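Local coordinates for Pol protein (Human T-cell leukemia virus type I, PDB 6TJU) that forms the C-terminal, SH3-like domain of the viral integrase, which probably binds DNA during insertion of the viral genome into host DNA, at residues A[51-54]-A[55-58]. Sequence-based numbering, arbitrary orientation.
Sequences IPWR and LLKR
Ile51 and Pro52 meet Leu55 and Leu56 round a 3-10 turn, a local contact that joins strands 48-52 and 56-59. A 3-10 turn before the last strand is a familiar feature of SH3-like barrels, the fold of this integrase DNA-binding domain. Here it carries the chain from one three-stranded antiparallel sheet to the other. Two successive i+3 to i backbone hydrogen bonds hold it. Leu55 N donates to Pro52 O at 3.0 Å, and Leu56 N donates to Trp53 O over the same distance, both with N-H...O angles of 149°.

The leucines part to different sides. Leu56 turns into the core, where its CD2 lies 3.8 Å from Ile51 CG2. Tyr13, Phe15 and Ala39 also touch this side chain. Ile51 CG2 also lies 3.7 Å from Leu55 CB, because its position anti to the backbone N puts this methyl beside both leucines. Leu56 CD1 comes near the plane of the Trp53 indole, at the CD1 edge. Leu55 lies alongside the extended Arg54 chain, the two pointing the same way. Leu55 CD1 packs 3.9 Å from Pro52 CG. The same Leu55 CD1 lies over one face of the Arg54 guanidinium, 4.0 Å from Arg54 NH2.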
ATOM      1  N   ILE A  51      -3.135   1.108   5.913  1.00 50.44           N
ATOM      2  CA  ILE A  51      -4.141   0.351   5.130  1.00 52.41           C
ATOM      3  C   ILE A  51      -4.183  -1.040   5.719  1.00 49.77           C
ATOM      4  O   ILE A  51      -3.154  -1.711   5.786  1.00 48.63           O
ATOM      5  CB  ILE A  51      -3.833   0.264   3.625  1.00 51.23           C
ATOM      6  CG1 ILE A  51      -3.411   1.597   3.009  1.00 56.81           C
ATOM      7  CG2 ILE A  51      -5.033  -0.348   2.916  1.00 48.47           C
ATOM      8  CD1 ILE A  51      -4.532   2.599   2.961  1.00 57.23           C
ATOM      9  N   PRO A  52      -5.387  -1.506   6.094  1.00 49.03           N
ATOM     10  CA  PRO A  52      -5.531  -2.854   6.611  1.00 47.34           C
ATOM     11  C   PRO A  52      -5.258  -3.846   5.473  1.00 46.44           C
ATOM     12  O   PRO A  52      -5.501  -3.496   4.304  1.00 46.08           O
ATOM     13  CB  PRO A  52      -6.977  -2.909   7.092  1.00 47.44           C
ATOM     14  CG  PRO A  52      -7.685  -1.919   6.212  1.00 48.41           C
ATOM     15  CD  PRO A  52      -6.688  -0.810   5.962  1.00 54.59           C
ATOM     16  N   TRP A  53      -4.801  -5.046   5.866  1.00 47.67           N
ATOM     17  CA  TRP A  53      -4.429  -6.149   4.948  1.00 50.50           C
ATOM     18  C   TRP A  53      -5.559  -6.467   3.960  1.00 56.86           C
ATOM     19  O   TRP A  53      -5.237  -6.823   2.820  1.00 54.56           O
ATOM     20  CB  TRP A  53      -4.009  -7.398   5.723  1.00 53.65           C
ATOM     21  CG  TRP A  53      -2.690  -7.248   6.404  1.00 56.58           C
ATOM     22  CD1 TRP A  53      -1.736  -6.286   6.182  1.00 59.67           C
ATOM     23  CD2 TRP A  53      -2.168  -8.142   7.395  1.00 63.76           C
ATOM     24  NE1 TRP A  53      -0.672  -6.491   7.019  1.00 58.90           N
ATOM     25  CE2 TRP A  53      -0.902  -7.637   7.752  1.00 66.97           C
ATOM     26  CE3 TRP A  53      -2.641  -9.319   8.005  1.00 70.95           C
ATOM     27  CZ2 TRP A  53      -0.111  -8.287   8.705  1.00 71.86           C
ATOM     28  CZ3 TRP A  53      -1.861  -9.954   8.953  1.00 72.18           C
ATOM     29  CH2 TRP A  53      -0.606  -9.439   9.290  1.00 75.05           C
ATOM     30  N   ARG A  54      -6.825  -6.427   4.387  1.00 54.60           N
ATOM     31  CA  ARG A  54      -7.934  -6.839   3.519  1.00 54.07           C
ATOM     32  C   ARG A  54      -7.995  -5.874   2.328  1.00 55.78           C
ATOM     33  O   ARG A  54      -8.510  -6.288   1.326  1.00 54.69           O
ATOM     34  CB  ARG A  54      -9.250  -6.948   4.300  1.00 64.74           C
ATOM     35  CG  ARG A  54      -9.820  -5.612   4.737  1.00 63.25           C
ATOM     36  CD  ARG A  54     -11.213  -5.772   5.299  1.00 71.68           C
ATOM     37  NE  ARG A  54     -11.750  -4.431   5.291  1.00 73.79           N
ATOM     38  CZ  ARG A  54     -11.447  -3.525   6.209  1.00 81.64           C
ATOM     39  NH1 ARG A  54     -10.686  -3.851   7.260  1.00 83.18           N
ATOM     40  NH2 ARG A  54     -11.937  -2.298   6.082  1.00 92.28           N
ATOM     41  N   LEU A  55      -7.452  -4.658   2.416  1.00 50.84           N
ATOM     42  CA  LEU A  55      -7.416  -3.706   1.274  1.00 48.61           C
ATOM     43  C   LEU A  55      -6.044  -3.634   0.581  1.00 51.17           C
ATOM     44  O   LEU A  55      -5.760  -2.619  -0.113  1.00 48.39           O
ATOM     45  CB  LEU A  55      -7.898  -2.355   1.789  1.00 47.88           C
ATOM     46  CG  LEU A  55      -9.332  -2.397   2.308  1.00 51.27           C
ATOM     47  CD1 LEU A  55      -9.646  -1.094   3.002  1.00 57.60           C
ATOM     48  CD2 LEU A  55     -10.352  -2.680   1.212  1.00 53.26           C
ATOM     49  N   LEU A  56      -5.245  -4.693   0.718  1.00 45.61           N
ATOM     50  CA  LEU A  56      -3.902  -4.799   0.109  1.00 45.01           C
ATOM     51  C   LEU A  56      -3.778  -6.075  -0.708  1.00 43.80           C
ATOM     52  O   LEU A  56      -4.402  -7.093  -0.379  1.00 46.12           O
ATOM     53  CB  LEU A  56      -2.801  -4.802   1.166  1.00 44.83           C
ATOM     54  CG  LEU A  56      -2.696  -3.530   1.989  1.00 41.51           C
ATOM     55  CD1 LEU A  56      -1.597  -3.706   3.022  1.00 42.05           C
ATOM     56  CD2 LEU A  56      -2.407  -2.358   1.065  1.00 42.51           C
ATOM     57  N   LYS A  57      -2.955  -5.979  -1.746  1.00 41.66           N
ATOM     58  CA  LYS A  57      -2.495  -7.172  -2.485  1.00 46.02           C
ATOM     59  C   LYS A  57      -0.986  -7.029  -2.657  1.00 44.65           C
ATOM     60  O   LYS A  57      -0.538  -5.983  -3.148  1.00 46.42           O
ATOM     61  CB  LYS A  57      -3.223  -7.358  -3.830  1.00 43.53           C
ATOM     62  CG  LYS A  57      -4.715  -7.633  -3.775  1.00 49.83           C
ATOM     63  CD  LYS A  57      -5.089  -9.031  -3.362  1.00 50.01           C
ATOM     64  CE  LYS A  57      -6.589  -9.179  -3.369  1.00 58.94           C
ATOM     65  NZ  LYS A  57      -6.995 -10.556  -2.990  1.00 67.64           N
ATOM     66  N   ARG A  58      -0.247  -8.054  -2.249  1.00 49.22           N
ATOM     67  CA  ARG A  58       1.233  -8.123  -2.323  1.00 46.69           C
ATOM     68  C   ARG A  58       1.703  -8.284  -3.785  1.00 48.42           C
ATOM     69  O   ARG A  58       1.485  -9.353  -4.426  1.00 52.06           O
ATOM     70  CB  ARG A  58       1.662  -9.259  -1.395  1.00 52.20           C
ATOM     71  CG  ARG A  58       3.142  -9.574  -1.444  1.00 56.99           C
ATOM     72  CD  ARG A  58       3.946  -8.436  -0.900  1.00 63.95           C
ATOM     73  NE  ARG A  58       5.269  -8.944  -0.597  1.00 72.01           N
ATOM     74  CZ  ARG A  58       5.582  -9.626   0.492  1.00 72.57           C
ATOM     75  NH1 ARG A  58       4.660  -9.905   1.395  1.00 74.04           N
ATOM     76  NH2 ARG A  58       6.827 -10.029   0.669  1.00 84.86           N
TER